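Local coordinates for putative outer membrane protein (LpxR) (Salmonella typhimurium, PDB 3FID) that removes acyl chains from lipid A, as a lipid A deacylase built as a beta barrel in the outer membrane, at residues D76-A81 with D135-R140; K69-K74 with L239-E244; S80-T85 with G106-D111; D32-L37 with Q57-P62; L175-G180 with V228-T233. All coordinates share one frame; numbering follows the deposited sequence.

Interaction 1. Residues D76-A81 with D135-R140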
# COMPACT_ATOMS: atom_id res chain seq x y z
N ASP A 76 21.30 -2.64 4.08
CA ASP A 76 20.19 -1.89 3.44
C ASP A 76 19.45 -2.87 2.54
O ASP A 76 20.00 -3.92 2.14
CB ASP A 76 20.71 -0.68 2.62
CG ASP A 76 19.63 0.39 2.33
OD1 ASP A 76 18.42 0.21 2.63
OD2 ASP A 76 20.02 1.43 1.75
N ARG A 77 18.19 -2.58 2.24
CA ARG A 77 17.47 -3.47 1.35
C ARG A 77 18.08 -3.44 -0.05
O ARG A 77 18.59 -2.41 -0.52
CB ARG A 77 15.94 -3.17 1.33
CG ARG A 77 15.55 -1.86 0.76
CD ARG A 77 14.19 -1.39 1.35
NE ARG A 77 13.14 -2.37 1.17
CZ ARG A 77 12.08 -2.51 1.96
NH1 ARG A 77 11.92 -1.78 3.06
NH2 ARG A 77 11.21 -3.45 1.67
N ALA A 78 18.05 -4.59 -0.71
CA ALA A 78 18.40 -4.69 -2.12
C ALA A 78 17.27 -4.09 -2.96
O ALA A 78 16.13 -4.03 -2.49
CB ALA A 78 18.55 -6.16 -2.47
N PHE A 79 17.56 -3.72 -4.21
CA PHE A 79 16.49 -3.48 -5.19
C PHE A 79 15.60 -4.74 -5.32
O PHE A 79 16.09 -5.88 -5.34
CB PHE A 79 17.06 -3.05 -6.56
CG PHE A 79 17.47 -1.59 -6.63
CD1 PHE A 79 16.51 -0.58 -6.79
CD2 PHE A 79 18.81 -1.22 -6.56
CE1 PHE A 79 16.88 0.78 -6.85
CE2 PHE A 79 19.22 0.13 -6.63
CZ PHE A 79 18.28 1.14 -6.77
N SER A 80 14.29 -4.54 -5.37
CA SER A 80 13.35 -5.63 -5.66
C SER A 80 12.04 -5.09 -6.24
O SER A 80 11.76 -3.91 -6.18
CB SER A 80 13.06 -6.50 -4.42
OG SER A 80 12.30 -5.77 -3.45
N ALA A 81 11.24 -5.97 -6.83
CA ALA A 81 9.87 -5.60 -7.20
C ALA A 81 8.91 -6.75 -6.99
O ALA A 81 9.29 -7.93 -7.02
CB ALA A 81 9.81 -5.06 -8.65
N ASP A 135 21.98 -6.72 -9.06
CA ASP A 135 22.07 -7.50 -7.82
C ASP A 135 20.73 -7.51 -7.06
O ASP A 135 20.70 -7.62 -5.83
CB ASP A 135 23.24 -6.95 -6.97
CG ASP A 135 23.69 -7.92 -5.90
OD1 ASP A 135 23.53 -9.15 -6.08
OD2 ASP A 135 24.25 -7.44 -4.88
N GLN A 136 19.61 -7.38 -7.79
CA GLN A 136 18.27 -7.42 -7.17
C GLN A 136 17.94 -8.76 -6.51
O GLN A 136 18.63 -9.75 -6.74
CB GLN A 136 17.19 -7.02 -8.20
CG GLN A 136 16.91 -8.03 -9.35
CD GLN A 136 15.81 -7.51 -10.27
OE1 GLN A 136 14.70 -7.28 -9.82
NE2 GLN A 136 16.14 -7.30 -11.55
N ILE A 137 16.89 -8.78 -5.68
CA ILE A 137 16.37 -10.03 -5.11
C ILE A 137 15.95 -11.01 -6.21
O ILE A 137 15.27 -10.63 -7.15
CB ILE A 137 15.19 -9.78 -4.10
CG1 ILE A 137 15.65 -8.83 -2.96
CG2 ILE A 137 14.65 -11.10 -3.53
CD1 ILE A 137 16.81 -9.35 -2.05
N GLU A 138 16.36 -12.27 -6.07
CA GLU A 138 16.07 -13.32 -7.06
C GLU A 138 14.62 -13.81 -7.01
O GLU A 138 13.93 -13.65 -5.98
CB GLU A 138 16.99 -14.50 -6.81
CG GLU A 138 16.60 -15.35 -5.62
CD GLU A 138 17.62 -16.47 -5.33
OE1 GLU A 138 17.52 -17.11 -4.27
OE2 GLU A 138 18.53 -16.68 -6.14
N ASN A 139 14.17 -14.43 -8.11
CA ASN A 139 12.77 -14.83 -8.29
C ASN A 139 12.25 -15.77 -7.20
O ASN A 139 12.92 -16.75 -6.83
CB ASN A 139 12.55 -15.51 -9.65
CG ASN A 139 12.58 -14.53 -10.82
OD1 ASN A 139 12.03 -13.44 -10.75
ND2 ASN A 139 13.24 -14.93 -11.92
N ARG A 140 11.06 -15.46 -6.70
CA ARG A 140 10.23 -16.42 -5.99
C ARG A 140 8.80 -16.11 -6.37
O ARG A 140 8.35 -14.98 -6.21
CB ARG A 140 10.39 -16.38 -4.48
CG ARG A 140 9.46 -17.39 -3.82
CD ARG A 140 9.54 -17.38 -2.34
NE ARG A 140 10.82 -17.86 -1.83
CZ ARG A 140 11.11 -17.91 -0.53
NH1 ARG A 140 10.20 -17.52 0.37
NH2 ARG A 140 12.30 -18.34 -0.14
O HOH W 1 20.18 -4.64 -5.35
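I137 rests against A78, F79 and S80. I137 CB lies 3.9 Å from S80 CB. CG1 is anti to the carbonyl carbon, beside the backbone N (chi1 -57°). From there I137 CG1 meets S80 CB at 3.8 Å and also touches F79 O. I137 CD1, the tip of this branch, meets A78 CB at 3.7 Å. The other branch, CG2, packs on the ring of Y232 in helix 232-235.

The backbone of the same residue supplies the direct polar link. I137 N donates to F79 O over 3.0 Å, with an N-H...O angle of 159°. The nitrogen lies nearly along the C=O axis. Q136 CA makes a CA-H...O contact with the same oxygen, F79 O, at 3.2 Å, and Q136 CB is close by.

One water spans the two segments. It accepts from F79 N at 3.0 Å and gives a weak bond to D135 O. The D135 carboxylate faces other loops, where it takes T241 OG1, Q240 N and A72 N.

The contact joins the run into strand 80-94 to the loop before strand 140-157. The touching residues are buried, and no charged group bridges the two segments. Their grip rests on one main-chain bond, a bridging water and the fit of a branched side chain over two small ones.

Interaction 2. Residues K69-K74 with L239-E244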
# COMPACT_ATOMS: atom_id res chain seq x y z
N LYS A 69 25.26 2.60 -5.82
CA LYS A 69 26.34 1.60 -5.74
C LYS A 69 26.13 0.44 -6.74
O LYS A 69 24.99 0.18 -7.14
CB LYS A 69 26.53 1.12 -4.29
CG LYS A 69 27.07 2.25 -3.42
CD LYS A 69 26.99 2.01 -1.94
CE LYS A 69 27.69 3.15 -1.19
NZ LYS A 69 27.26 3.27 0.25
N PRO A 70 27.22 -0.24 -7.16
CA PRO A 70 27.10 -1.24 -8.21
C PRO A 70 26.31 -2.47 -7.79
O PRO A 70 25.71 -3.13 -8.64
CB PRO A 70 28.56 -1.66 -8.51
CG PRO A 70 29.42 -0.73 -7.80
CD PRO A 70 28.62 -0.06 -6.71
N GLU A 71 26.35 -2.80 -6.49
CA GLU A 71 25.63 -3.98 -5.97
C GLU A 71 24.87 -3.63 -4.70
O GLU A 71 24.99 -2.52 -4.17
CB GLU A 71 26.61 -5.12 -5.69
CG GLU A 71 27.35 -5.57 -6.93
CD GLU A 71 28.49 -6.49 -6.62
OE1 GLU A 71 28.55 -7.58 -7.26
OE2 GLU A 71 29.33 -6.13 -5.75
N ALA A 72 24.09 -4.59 -4.21
CA ALA A 72 23.39 -4.43 -2.94
C ALA A 72 24.42 -4.15 -1.84
O ALA A 72 25.58 -4.53 -1.97
CB ALA A 72 22.57 -5.66 -2.60
N VAL A 73 23.97 -3.46 -0.79
CA VAL A 73 24.82 -3.07 0.34
C VAL A 73 24.31 -3.84 1.57
O VAL A 73 23.13 -3.76 1.93
CB VAL A 73 24.76 -1.53 0.59
CG1 VAL A 73 25.43 -1.14 1.89
CG2 VAL A 73 25.40 -0.76 -0.56
N LYS A 74 25.19 -4.59 2.22
CA LYS A 74 24.82 -5.25 3.48
C LYS A 74 24.34 -4.17 4.44
O LYS A 74 24.98 -3.13 4.56
CB LYS A 74 26.00 -5.99 4.09
CG LYS A 74 25.61 -6.95 5.21
CD LYS A 74 24.96 -8.21 4.62
CE LYS A 74 24.60 -9.25 5.72
NZ LYS A 74 24.39 -10.67 5.18
N LEU A 239 20.85 -11.51 -6.50
CA LEU A 239 21.24 -12.28 -7.71
C LEU A 239 22.74 -12.58 -7.83
O LEU A 239 23.12 -13.71 -8.16
CB LEU A 239 20.81 -11.53 -8.98
CG LEU A 239 19.38 -11.69 -9.48
CD1 LEU A 239 19.21 -10.77 -10.71
CD2 LEU A 239 19.10 -13.15 -9.85
N GLN A 240 23.56 -11.57 -7.55
CA GLN A 240 25.01 -11.62 -7.78
C GLN A 240 25.84 -11.74 -6.51
O GLN A 240 26.77 -12.56 -6.45
CB GLN A 240 25.46 -10.40 -8.54
CG GLN A 240 24.86 -10.27 -9.91
CD GLN A 240 25.35 -9.02 -10.56
OE1 GLN A 240 25.76 -8.08 -9.89
NE2 GLN A 240 25.33 -9.00 -11.88
N THR A 241 25.55 -10.93 -5.49
CA THR A 241 26.27 -11.08 -4.21
C THR A 241 25.75 -12.24 -3.39
O THR A 241 26.37 -12.63 -2.40
CB THR A 241 26.26 -9.78 -3.36
OG1 THR A 241 24.93 -9.27 -3.25
CG2 THR A 241 27.15 -8.73 -3.99
N LYS A 242 24.59 -12.78 -3.76
CA LYS A 242 24.01 -13.96 -3.09
C LYS A 242 23.87 -13.83 -1.57
O LYS A 242 24.15 -14.78 -0.83
CB LYS A 242 24.79 -15.24 -3.44
CG LYS A 242 24.72 -15.60 -4.90
CD LYS A 242 25.50 -16.86 -5.21
CE LYS A 242 25.37 -17.21 -6.68
NZ LYS A 242 25.79 -16.05 -7.52
N MET A 243 23.42 -12.67 -1.10
CA MET A 243 23.27 -12.49 0.34
C MET A 243 21.86 -12.04 0.67
O MET A 243 21.14 -11.55 -0.20
CB MET A 243 24.28 -11.48 0.88
CG MET A 243 24.23 -10.11 0.25
SD MET A 243 25.34 -8.97 1.11
CE MET A 243 25.34 -7.57 -0.02
N GLU A 244 21.48 -12.26 1.93
CA GLU A 244 20.32 -11.61 2.51
C GLU A 244 20.91 -10.39 3.16
O GLU A 244 21.82 -10.52 3.97
CB GLU A 244 19.72 -12.44 3.62
CG GLU A 244 19.24 -13.79 3.27
CD GLU A 244 18.58 -14.45 4.48
OE1 GLU A 244 19.00 -15.59 4.81
OE2 GLU A 244 17.69 -13.81 5.12
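In K74, CG is anti to the backbone N (chi1 -167°) and the chain then bends, with chi2 at 75°. This carries K74 CD to within 3.6 Å of M243 SD. In M243, CG stands between the backbone N and the carbonyl carbon, and the chain runs extended from there. The M243 CE methyl ends 3.6 Å from A72 O and 4.2 Å from A72 CB.

Past the sulfur, K74 NZ donates to the backbone carbonyl E244 O over 2.8 Å. The C=O...N angle is 163°, close to straight.

Both segments are loops without regular structure at one end of the barrel. Residues 69-74 link strand 49-60 to strand 80-94, and residues 239-244 lie between helix 232-235 and strand 251-263. They run side by side in nearly the same direction. The contact is a surface one, away from the zinc sites.

At its other end, T241 CG2 touches the carboxylate of E71, 3.7 Å from E71 CD. The side chains of E71 and Q240 cross at about a right angle, with E71 OE1 3.9 Å from Q240 OE1.

Interaction 3. Residues S80-T85 with G106-D111. With ZN (zinc ion), chain E.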
# COMPACT_ATOMS: atom_id res chain seq x y z
N SER A 80 14.29 -4.54 -5.37
CA SER A 80 13.35 -5.63 -5.66
C SER A 80 12.04 -5.09 -6.24
O SER A 80 11.76 -3.91 -6.18
CB SER A 80 13.06 -6.50 -4.42
OG SER A 80 12.30 -5.77 -3.45
N ALA A 81 11.24 -5.97 -6.83
CA ALA A 81 9.87 -5.60 -7.20
C ALA A 81 8.91 -6.75 -6.99
O ALA A 81 9.29 -7.93 -7.02
CB ALA A 81 9.81 -5.06 -8.65
N PHE A 82 7.66 -6.39 -6.77
CA PHE A 82 6.58 -7.33 -6.50
C PHE A 82 5.51 -7.04 -7.56
O PHE A 82 4.96 -5.96 -7.59
CB PHE A 82 6.08 -7.05 -5.08
CG PHE A 82 4.86 -7.85 -4.67
CD1 PHE A 82 4.66 -9.16 -5.12
CD2 PHE A 82 3.95 -7.29 -3.78
CE1 PHE A 82 3.57 -9.91 -4.67
CE2 PHE A 82 2.83 -8.02 -3.34
CZ PHE A 82 2.65 -9.33 -3.79
N LEU A 83 5.24 -8.01 -8.43
CA LEU A 83 4.21 -7.89 -9.48
C LEU A 83 3.08 -8.85 -9.12
O LEU A 83 3.33 -10.01 -8.86
CB LEU A 83 4.80 -8.29 -10.82
CG LEU A 83 3.85 -8.29 -12.03
CD1 LEU A 83 3.42 -6.85 -12.50
CD2 LEU A 83 4.64 -9.02 -13.12
N HIS A 84 1.85 -8.36 -9.07
CA HIS A 84 0.79 -9.20 -8.47
C HIS A 84 -0.57 -8.94 -9.07
O HIS A 84 -0.84 -7.89 -9.61
CB HIS A 84 0.76 -9.07 -6.94
CG HIS A 84 0.82 -7.65 -6.43
ND1 HIS A 84 -0.21 -7.05 -5.74
CD2 HIS A 84 1.82 -6.73 -6.48
CE1 HIS A 84 0.15 -5.83 -5.39
NE2 HIS A 84 1.37 -5.61 -5.84
N THR A 85 -1.43 -9.96 -9.00
CA THR A 85 -2.79 -9.80 -9.45
C THR A 85 -3.63 -10.59 -8.48
O THR A 85 -3.17 -11.57 -7.93
CB THR A 85 -3.00 -10.27 -10.93
OG1 THR A 85 -4.37 -10.08 -11.31
CG2 THR A 85 -2.61 -11.73 -11.14
N GLY A 106 1.58 -13.88 -7.47
CA GLY A 106 2.58 -12.98 -7.96
C GLY A 106 3.99 -13.49 -7.88
O GLY A 106 4.25 -14.69 -7.59
N VAL A 107 4.90 -12.56 -8.12
CA VAL A 107 6.35 -12.84 -8.12
C VAL A 107 7.12 -11.65 -7.52
O VAL A 107 6.76 -10.49 -7.74
CB VAL A 107 6.92 -13.21 -9.54
CG1 VAL A 107 6.60 -12.11 -10.61
CG2 VAL A 107 8.45 -13.55 -9.47
N ILE A 108 8.14 -11.97 -6.72
CA ILE A 108 9.17 -11.00 -6.35
C ILE A 108 10.46 -11.52 -6.97
O ILE A 108 10.81 -12.69 -6.76
CB ILE A 108 9.33 -10.90 -4.81
CG1 ILE A 108 8.03 -10.36 -4.17
CG2 ILE A 108 10.50 -10.01 -4.45
CD1 ILE A 108 7.93 -10.57 -2.65
N GLY A 109 11.16 -10.67 -7.71
CA GLY A 109 12.38 -11.08 -8.41
C GLY A 109 12.49 -10.34 -9.71
O GLY A 109 11.66 -9.46 -10.00
N PRO A 110 13.53 -10.63 -10.51
CA PRO A 110 13.66 -9.98 -11.83
C PRO A 110 12.39 -10.08 -12.72
O PRO A 110 12.07 -9.15 -13.45
CB PRO A 110 14.83 -10.74 -12.47
CG PRO A 110 15.64 -11.16 -11.33
CD PRO A 110 14.68 -11.53 -10.23
N ASP A 111 11.66 -11.19 -12.63
CA ASP A 111 10.42 -11.41 -13.40
C ASP A 111 9.31 -10.39 -13.08
O ASP A 111 8.40 -10.21 -13.88
CB ASP A 111 9.89 -12.83 -13.19
CG ASP A 111 10.80 -13.89 -13.82
OD1 ASP A 111 11.88 -13.51 -14.33
OD2 ASP A 111 10.43 -15.09 -13.77
ZN ZN E . -2.12 -7.63 -5.11
O HOH W 2 -2.24 -6.74 -3.03
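The F82 ring has V107 O at its edge, in its plane, 3.6 Å from F82 CD1. One face carries the H84 ring: H84 CD2 stands 3.4 Å above the F82 plane, over the centre. In return, F82 CE2 lies over the centre of the H84 ring. I108 approaches F82 obliquely, with I108 CG1 3.7 Å from F82 CD1. The ring of F176, from strand 176-188, also meets F82.

H84 CG sits between the backbone N and the carbonyl carbon (chi1 46°), which places CG against the F82 ring. H84 ND1 binds a zinc ion at 2.1 Å. H54, D104 and a water complete the zinc ligands, and H84 NE2 bonds to D58 OD2. The histidine is thus held at both nitrogens, with F82 against one face.

The two segments belong to the beta hairpin of strands 80-94 and 97-108 in the barrel wall, and run antiparallel. L83 and V107 form a hydrogen-bonded pair: L83 N to V107 O is 3.0 Å and V107 N to L83 O is 3.1 Å. F82 with I108 and H84 with G106 are the non-hydrogen-bonded pairs beside it. Where the second strand ends, G109 N makes a weak bond to A81 O at 3.4 Å. L83 CD2 also touches D111 O.

Interaction 4. Residues D32-L37 with Q57-P62. With ZN (zinc ion), chain G.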
# COMPACT_ATOMS: atom_id res chain seq x y z
N ASP A 32 12.79 3.44 0.73
CA ASP A 32 12.45 2.00 0.74
C ASP A 32 11.40 1.58 -0.30
O ASP A 32 11.58 0.58 -0.98
CB ASP A 32 11.96 1.54 2.11
CG ASP A 32 12.99 1.67 3.20
OD1 ASP A 32 13.50 2.78 3.45
OD2 ASP A 32 13.23 0.63 3.85
N TYR A 33 10.28 2.30 -0.35
CA TYR A 33 9.21 2.00 -1.30
C TYR A 33 9.23 3.11 -2.32
O TYR A 33 8.85 4.25 -2.04
CB TYR A 33 7.88 1.94 -0.57
CG TYR A 33 6.65 1.70 -1.41
CD1 TYR A 33 5.41 2.24 -1.03
CD2 TYR A 33 6.69 0.89 -2.54
CE1 TYR A 33 4.23 1.99 -1.79
CE2 TYR A 33 5.52 0.63 -3.30
CZ TYR A 33 4.31 1.19 -2.93
OH TYR A 33 3.17 0.92 -3.69
N THR A 34 9.76 2.80 -3.50
CA THR A 34 10.08 3.85 -4.46
C THR A 34 8.95 4.16 -5.49
O THR A 34 8.77 5.32 -5.89
CB THR A 34 11.49 3.65 -5.13
OG1 THR A 34 11.87 4.86 -5.79
CG2 THR A 34 11.51 2.50 -6.13
N ALA A 35 8.19 3.16 -5.89
CA ALA A 35 7.10 3.38 -6.83
C ALA A 35 6.03 2.33 -6.68
O ALA A 35 6.31 1.16 -6.41
CB ALA A 35 7.63 3.38 -8.30
N GLY A 36 4.78 2.73 -6.92
CA GLY A 36 3.70 1.76 -7.05
C GLY A 36 2.79 2.15 -8.21
O GLY A 36 2.57 3.35 -8.46
N LEU A 37 2.31 1.14 -8.93
CA LEU A 37 1.22 1.30 -9.92
C LEU A 37 0.19 0.22 -9.64
O LEU A 37 0.55 -0.94 -9.41
CB LEU A 37 1.73 1.14 -11.36
CG LEU A 37 0.68 1.61 -12.43
CD1 LEU A 37 0.08 2.99 -12.14
CD2 LEU A 37 1.27 1.61 -13.85
N GLN A 57 2.17 -3.35 -9.59
CA GLN A 57 3.62 -3.51 -9.49
C GLN A 57 4.15 -2.54 -8.44
O GLN A 57 3.90 -1.33 -8.51
CB GLN A 57 4.32 -3.25 -10.83
CG GLN A 57 5.82 -3.70 -10.84
CD GLN A 57 6.68 -2.94 -11.82
OE1 GLN A 57 6.56 -1.72 -11.97
NE2 GLN A 57 7.54 -3.67 -12.52
N ASP A 58 4.87 -3.07 -7.47
CA ASP A 58 5.51 -2.25 -6.45
C ASP A 58 7.01 -2.47 -6.48
O ASP A 58 7.44 -3.61 -6.65
CB ASP A 58 4.94 -2.62 -5.11
CG ASP A 58 3.47 -2.28 -5.03
OD1 ASP A 58 3.16 -1.08 -5.22
OD2 ASP A 58 2.68 -3.22 -4.83
N ILE A 59 7.77 -1.38 -6.34
CA ILE A 59 9.23 -1.37 -6.52
C ILE A 59 9.85 -0.84 -5.22
O ILE A 59 9.38 0.17 -4.67
CB ILE A 59 9.62 -0.48 -7.71
CG1 ILE A 59 8.87 -0.92 -8.98
CG2 ILE A 59 11.19 -0.49 -7.95
CD1 ILE A 59 9.24 -0.08 -10.22
N TYR A 60 10.87 -1.57 -4.74
CA TYR A 60 11.53 -1.32 -3.46
C TYR A 60 13.01 -1.09 -3.73
O TYR A 60 13.55 -1.64 -4.69
CB TYR A 60 11.33 -2.50 -2.48
CG TYR A 60 9.85 -2.68 -2.21
CD1 TYR A 60 9.19 -1.85 -1.32
CD2 TYR A 60 9.10 -3.62 -2.92
CE1 TYR A 60 7.80 -1.95 -1.11
CE2 TYR A 60 7.71 -3.75 -2.71
CZ TYR A 60 7.08 -2.90 -1.81
OH TYR A 60 5.72 -2.98 -1.58
N SER A 61 13.63 -0.26 -2.88
CA SER A 61 14.92 0.37 -3.24
C SER A 61 15.80 0.53 -1.98
O SER A 61 15.26 0.72 -0.87
CB SER A 61 14.66 1.75 -3.87
OG SER A 61 15.90 2.41 -4.22
N PRO A 62 17.16 0.46 -2.14
CA PRO A 62 18.06 0.96 -1.08
C PRO A 62 17.85 2.48 -0.92
O PRO A 62 17.23 3.12 -1.78
CB PRO A 62 19.48 0.71 -1.63
CG PRO A 62 19.35 0.09 -2.95
CD PRO A 62 17.88 -0.05 -3.32
ZN ZN G . 10.86 6.27 -5.97
O HOH W 3 14.92 3.98 -6.27
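D32 meets Y60 and S61 through its carbonyl. S61 N donates to D32 O over 2.9 Å, and Y60 CA adds a CA-H...O contact to the same oxygen. The D32 carboxylate turns to R30 and R77.

Y33 comes next, and its ring lies beside that of Y60. The planes are 24° apart but slid so far that the rings barely overlap. Y33 CD2 is 3.4 Å from Y60 CE1. Further out, Y33 OH donates to D58 OD1 over 2.5 Å, from above the carboxylate plane. D58 OD1 also takes R205 NH2 in a salt bridge.

T34 N donates to I59 O at 2.9 Å, and T34 CG2 packs 3.5 Å from I59 CG2. T34 OG1 is anti to the backbone N (chi1 -166°), on the side of the carbonyl. T34 O binds a zinc ion at 2.3 Å. T34 OG1 binds it too, though its modelled distance is doubtfully short. A water links T34 OG1 to S61 OG.

A35 N makes a second, weak bond to I59 O at 3.4 Å, while I59 N gives a full-strength bond to A35 O. G36 CA passes 3.4 Å from D58 OD1. L37 and Q57 close the pairing with two backbone bonds.

T34 and A35 both facing I59 make a classic beta bulge. It sits in the hairpin of strands 33-44 and 49-60 in the barrel wall, where T34 joins D10 in a zinc site.

Interaction 5. Residues L175-G180 with V228-T233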
# COMPACT_ATOMS: atom_id res chain seq x y z
N LEU A 175 5.54 -15.26 0.31
CA LEU A 175 6.14 -13.96 0.01
C LEU A 175 6.05 -13.03 1.22
O LEU A 175 7.08 -12.49 1.65
CB LEU A 175 5.46 -13.32 -1.21
CG LEU A 175 5.34 -14.15 -2.49
CD1 LEU A 175 4.69 -13.33 -3.54
CD2 LEU A 175 6.72 -14.56 -2.97
N PHE A 176 4.83 -12.83 1.75
CA PHE A 176 4.60 -12.04 2.97
C PHE A 176 3.68 -12.77 3.94
O PHE A 176 2.69 -13.40 3.54
CB PHE A 176 3.93 -10.68 2.66
CG PHE A 176 4.64 -9.87 1.61
CD1 PHE A 176 5.68 -8.98 1.96
CD2 PHE A 176 4.27 -9.98 0.28
CE1 PHE A 176 6.32 -8.22 0.98
CE2 PHE A 176 4.88 -9.22 -0.69
CZ PHE A 176 5.91 -8.33 -0.36
N GLN A 177 3.98 -12.61 5.22
CA GLN A 177 3.19 -13.24 6.25
C GLN A 177 3.26 -12.35 7.48
O GLN A 177 4.34 -12.01 7.95
CB GLN A 177 3.68 -14.66 6.53
CG GLN A 177 2.80 -15.42 7.50
CD GLN A 177 2.80 -16.90 7.18
OE1 GLN A 177 2.24 -17.33 6.16
NE2 GLN A 177 3.47 -17.68 8.01
N TYR A 178 2.09 -11.90 7.93
CA TYR A 178 1.97 -11.07 9.12
C TYR A 178 0.58 -11.09 9.72
O TYR A 178 -0.39 -11.53 9.08
CB TYR A 178 2.45 -9.63 8.86
CG TYR A 178 1.59 -8.80 7.93
CD1 TYR A 178 2.00 -8.54 6.62
CD2 TYR A 178 0.36 -8.26 8.36
CE1 TYR A 178 1.20 -7.71 5.75
CE2 TYR A 178 -0.41 -7.48 7.53
CZ TYR A 178 0.02 -7.20 6.22
OH TYR A 178 -0.78 -6.41 5.39
N LEU A 179 0.49 -10.63 10.97
CA LEU A 179 -0.77 -10.43 11.66
C LEU A 179 -0.78 -8.98 12.12
O LEU A 179 0.17 -8.53 12.77
CB LEU A 179 -0.89 -11.36 12.88
CG LEU A 179 -2.20 -11.20 13.68
CD1 LEU A 179 -3.43 -11.64 12.87
CD2 LEU A 179 -2.15 -11.93 15.05
N GLY A 180 -1.80 -8.23 11.74
CA GLY A 180 -1.88 -6.81 12.07
C GLY A 180 -3.12 -6.44 12.89
O GLY A 180 -4.15 -7.10 12.81
N VAL A 228 5.50 -9.28 12.00
CA VAL A 228 5.92 -9.74 10.68
C VAL A 228 6.66 -11.08 10.83
O VAL A 228 7.64 -11.18 11.59
CB VAL A 228 6.81 -8.68 9.98
CG1 VAL A 228 7.29 -9.18 8.60
CG2 VAL A 228 6.06 -7.34 9.83
N ASP A 229 6.17 -12.09 10.12
CA ASP A 229 6.81 -13.39 10.06
C ASP A 229 7.69 -13.49 8.81
O ASP A 229 8.84 -13.98 8.87
CB ASP A 229 5.74 -14.50 10.03
CG ASP A 229 6.37 -15.89 9.91
OD1 ASP A 229 6.03 -16.61 8.94
OD2 ASP A 229 7.22 -16.25 10.77
N LYS A 230 7.17 -13.04 7.67
CA LYS A 230 7.93 -13.10 6.41
C LYS A 230 7.85 -11.79 5.65
O LYS A 230 6.81 -11.15 5.59
CB LYS A 230 7.37 -14.17 5.45
CG LYS A 230 7.42 -15.61 5.95
CD LYS A 230 7.05 -16.56 4.77
CE LYS A 230 7.02 -18.01 5.19
NZ LYS A 230 5.63 -18.52 5.37
N ASN A 231 8.95 -11.44 5.00
CA ASN A 231 8.93 -10.38 3.98
C ASN A 231 10.06 -10.73 3.02
O ASN A 231 11.22 -10.41 3.29
CB ASN A 231 9.15 -9.02 4.63
CG ASN A 231 9.12 -7.89 3.63
OD1 ASN A 231 9.33 -8.09 2.44
ND2 ASN A 231 8.84 -6.69 4.11
N TYR A 232 9.71 -11.40 1.92
CA TYR A 232 10.70 -11.85 0.92
C TYR A 232 11.50 -10.70 0.26
O TYR A 232 12.65 -10.90 -0.12
CB TYR A 232 10.01 -12.74 -0.13
CG TYR A 232 10.99 -13.36 -1.11
CD1 TYR A 232 11.13 -12.85 -2.40
CD2 TYR A 232 11.81 -14.44 -0.72
CE1 TYR A 232 12.05 -13.41 -3.32
CE2 TYR A 232 12.74 -15.01 -1.62
CZ TYR A 232 12.86 -14.47 -2.90
OH TYR A 232 13.75 -15.02 -3.80
N THR A 233 10.91 -9.50 0.14
CA THR A 233 11.68 -8.35 -0.36
C THR A 233 12.94 -8.07 0.52
O THR A 233 13.91 -7.50 0.03
CB THR A 233 10.86 -7.02 -0.53
OG1 THR A 233 10.59 -6.43 0.76
CG2 THR A 233 9.51 -7.26 -1.28
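A classic beta bulge sets D229 and K230 together against Q177. Q177 O accepts from both: D229 N at 2.8 Å and K230 N at 3.0 Å, the latter on a lone pair in the carbonyl plane. Q177 N donates to K230 O. The side chains of Q177 and D229 lie side by side with their flat ends 16° apart, and Q177 NE2 makes a weak bond to D229 OD1 at 2.9 Å. Q177 OE1 and K230 NZ have partners in the backbone of G173.

The bulge lies where strand 215-228 of the barrel ends. The chain turns a corner at D229, and the short strand 230-231 leads into helix 232-235. N231 is the N-cap of that helix. T233 OG1 donates to N231 OD1 over 2.7 Å.

N231 CG is anti to the backbone N (chi1 -179°), which places CG beside the F176 ring. The two side chains point the same way, with ring and amide planes 59° apart. F176 CE1 is 3.3 Å from N231 OD1, and F176 CZ is 3.9 Å from T233 CG2. In the first turn of the helix, Y232 N donates to L175 O at 2.9 Å, and Y232 CB packs against the same oxygen. Y232 OH reaches across to E138 O.

From the N terminus, interaction 4 closes first, within the hairpin of strands 33-44 and 49-60. Interaction 2 opens next, at residues 69-74. Interactions 1 and 3 then start from overlapping segments, sharing S80 and A81. Interaction 3 closes the hairpin of strands 80-94 and 97-108. Interaction 1 closes later, just before strand 140-157. Interaction 5 follows in series and ties strand 176-188 to the start of helix 232-235. Interaction 2 closes last, at residues 239-244, so interactions 1, 3 and 5 nest inside its loop. None cross. Strand 80-94 lies between strand 49-60 of interaction 4 and strand 97-108 of interaction 3, and D135 joins interactions 1 and 2.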